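Local coordinates for protein prophage lambdalm01, antigen B (Listeria monocytogenes, PDB 4ACV) that is probably a phage tail terminator, a ring-forming protein that would cap the growing tail tube of the Listeria prophage and end its elongation, at residues E41-E46 against R59-H64. Sequence-based numbering, arbitrary orientation.
Sequences EMIDQE and RFAIHH
Glu-41 and Ala-61 form a hydrogen-bonded antiparallel pair, with Glu-41 N 2.7 Å from Ala-61 O and a return bond from Ala-61 N to Glu-41 O. Two residues on, the register slips: Ile-43 N donates to Arg-59 O, Asp-44 N adds a weak 3.4 Å bond to that same oxygen, and Arg-59 N answers to Asp-44 O.

The tight side is the face carrying Met-42 and Phe-60. Met-42, bent about its CB-CG and CG-SD bonds, brings CE to 3.9 Å from Phe-60 CB, oblique to the ring, while Phe-6 and Leu-10 of helix 6-19 close over the methionine.

The other face is more polar, and Glu-41, Asp-44 and Arg-59 on it are partly exposed. Glu-41 CG is anti to the backbone N (chi1 -176°), and the extended chain delivers OE1 to His-63 NE2 at 2.7 Å; the bond lies in the imidazole plane but reaches OE1 from above the carboxylate. His-63 ND1 is hydrogen-bonded to His-112. Further along, Arg-59 NH1 makes a salt bridge to Asp-44 OD1 at 2.6 Å, a weak, bent hydrogen bond with the carboxylate and guanidinium planes 77° apart; Arg-59 NE has its own salt bridge to Glu-118. Between these polar pairs, Ile-43 CD1 rests 4.0 Å from Ala-61 CB. Asp-44 and Gln-45 also pair with a strand of a neighbouring subunit, continuing the sheet across the interface.

Ile-43 and Asp-44 facing Arg-59 make a classic beta bulge, here set in the antiparallel hairpin of strands 37-48 and 55-66.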
loop_
_atom_site.group_PDB
_atom_site.type_symbol
_atom_site.label_atom_id
_atom_site.label_comp_id
_atom_site.label_asym_id
_atom_site.label_seq_id
_atom_site.Cartn_x
_atom_site.Cartn_y
_atom_site.Cartn_z
ATOM N N GLU B 41 13.214 -7.630 16.269
ATOM C CA GLU B 41 12.976 -6.428 15.491
ATOM C C GLU B 41 11.682 -5.753 15.942
ATOM O O GLU B 41 10.593 -6.286 15.738
ATOM C CB GLU B 41 12.890 -6.758 14.010
ATOM C CG GLU B 41 12.737 -5.535 13.136
ATOM C CD GLU B 41 12.164 -5.864 11.771
ATOM O OE1 GLU B 41 11.694 -7.002 11.568
ATOM O OE2 GLU B 41 12.178 -4.980 10.901
ATOM N N MET B 42 11.806 -4.582 16.555
ATOM C CA MET B 42 10.638 -3.798 16.921
ATOM C C MET B 42 10.031 -3.214 15.656
ATOM O O MET B 42 10.741 -2.834 14.735
ATOM C CB MET B 42 11.023 -2.690 17.911
ATOM C CG MET B 42 9.859 -1.874 18.476
ATOM S SD MET B 42 8.689 -2.738 19.593
ATOM C CE MET B 42 9.783 -3.748 20.538
ATOM N N ILE B 43 8.711 -3.166 15.598
ATOM C CA ILE B 43 8.034 -2.698 14.392
ATOM C C ILE B 43 7.202 -1.433 14.649
ATOM O O ILE B 43 7.483 -0.384 14.086
ATOM C CB ILE B 43 7.157 -3.810 13.798
ATOM C CG1 ILE B 43 8.030 -5.022 13.431
ATOM C CG2 ILE B 43 6.371 -3.293 12.603
ATOM C CD1 ILE B 43 7.253 -6.329 13.378
ATOM N N ASP B 44 6.192 -1.530 15.509
ATOM C CA ASP B 44 5.321 -0.388 15.747
ATOM C C ASP B 44 4.576 -0.463 17.078
ATOM O O ASP B 44 4.742 -1.411 17.830
ATOM C CB ASP B 44 4.365 -0.157 14.556
ATOM C CG ASP B 44 3.341 -1.288 14.364
ATOM O OD1 ASP B 44 3.180 -2.140 15.263
ATOM O OD2 ASP B 44 2.681 -1.316 13.302
ATOM N N GLN B 45 3.768 0.550 17.365
ATOM C CA GLN B 45 3.101 0.673 18.651
ATOM C C GLN B 45 1.870 1.545 18.445
ATOM O O GLN B 45 1.933 2.543 17.731
ATOM C CB GLN B 45 4.064 1.293 19.672
ATOM C CG GLN B 45 3.580 1.372 21.114
ATOM C CD GLN B 45 4.626 2.035 22.027
ATOM O OE1 GLN B 45 5.804 2.110 21.682
ATOM N NE2 GLN B 45 4.194 2.516 23.184
ATOM N N GLU B 46 0.756 1.159 19.063
ATOM C CA GLU B 46 -0.525 1.852 18.887
ATOM C C GLU B 46 -1.351 1.808 20.166
ATOM O O GLU B 46 -1.307 0.827 20.911
ATOM C CB GLU B 46 -1.352 1.180 17.779
ATOM C CG GLU B 46 -0.729 1.213 16.394
ATOM C CD GLU B 46 -0.690 2.619 15.803
ATOM O OE1 GLU B 46 -1.394 3.513 16.332
ATOM O OE2 GLU B 46 0.045 2.829 14.810
ATOM N N ARG B 59 4.112 -4.229 18.479
ATOM C CA ARG B 59 4.441 -5.278 17.529
ATOM C C ARG B 59 5.948 -5.396 17.316
ATOM O O ARG B 59 6.663 -4.406 17.169
ATOM C CB ARG B 59 3.713 -5.063 16.208
ATOM C CG ARG B 59 2.206 -5.175 16.348
ATOM C CD ARG B 59 1.433 -4.902 15.049
ATOM N NE ARG B 59 0.098 -4.424 15.402
ATOM C CZ ARG B 59 -0.281 -3.146 15.387
ATOM N NH1 ARG B 59 0.555 -2.196 14.977
ATOM N NH2 ARG B 59 -1.513 -2.818 15.758
ATOM N N PHE B 60 6.431 -6.626 17.315
ATOM C CA PHE B 60 7.839 -6.867 17.067
ATOM C C PHE B 60 7.960 -8.251 16.458
ATOM O O PHE B 60 7.009 -9.042 16.478
ATOM C CB PHE B 60 8.641 -6.748 18.369
ATOM C CG PHE B 60 8.199 -7.707 19.432
ATOM C CD1 PHE B 60 8.662 -9.022 19.432
ATOM C CD2 PHE B 60 7.309 -7.308 20.419
ATOM C CE1 PHE B 60 8.255 -9.923 20.404
ATOM C CE2 PHE B 60 6.895 -8.204 21.400
ATOM C CZ PHE B 60 7.375 -9.517 21.393
ATOM N N ALA B 61 9.128 -8.545 15.910
ATOM C CA ALA B 61 9.359 -9.837 15.279
ATOM C C ALA B 61 10.634 -10.461 15.813
ATOM O O ALA B 61 11.609 -9.762 16.103
ATOM C CB ALA B 61 9.441 -9.681 13.753
ATOM N N ILE B 62 10.630 -11.778 15.950
ATOM C CA ILE B 62 11.852 -12.485 16.291
ATOM C C ILE B 62 12.478 -13.054 15.030
ATOM O O ILE B 62 11.830 -13.806 14.303
ATOM C CB ILE B 62 11.599 -13.625 17.276
ATOM C CG1 ILE B 62 10.964 -13.079 18.553
ATOM C CG2 ILE B 62 12.906 -14.350 17.582
ATOM C CD1 ILE B 62 11.844 -12.085 19.288
ATOM N N HIS B 63 13.730 -12.673 14.776
ATOM C CA HIS B 63 14.498 -13.186 13.648
ATOM C C HIS B 63 15.488 -14.238 14.110
ATOM O O HIS B 63 16.432 -13.928 14.822
ATOM C CB HIS B 63 15.247 -12.056 12.946
ATOM C CG HIS B 63 14.350 -11.062 12.287
ATOM N ND1 HIS B 63 13.910 -11.204 10.990
ATOM C CD2 HIS B 63 13.796 -9.913 12.748
ATOM C CE1 HIS B 63 13.136 -10.181 10.677
ATOM N NE2 HIS B 63 13.053 -9.386 11.728
ATOM N N HIS B 64 15.260 -15.479 13.699
ATOM C CA HIS B 64 16.110 -16.606 14.083
ATOM C C HIS B 64 16.858 -17.160 12.862
ATOM O O HIS B 64 16.274 -17.864 12.035
ATOM C CB HIS B 64 15.248 -17.695 14.740
ATOM C CG HIS B 64 16.028 -18.759 15.450
ATOM N ND1 HIS B 64 17.010 -18.473 16.378
ATOM C CD2 HIS B 64 15.949 -20.111 15.396
ATOM C CE1 HIS B 64 17.510 -19.602 16.851
ATOM N NE2 HIS B 64 16.881 -20.611 16.275
#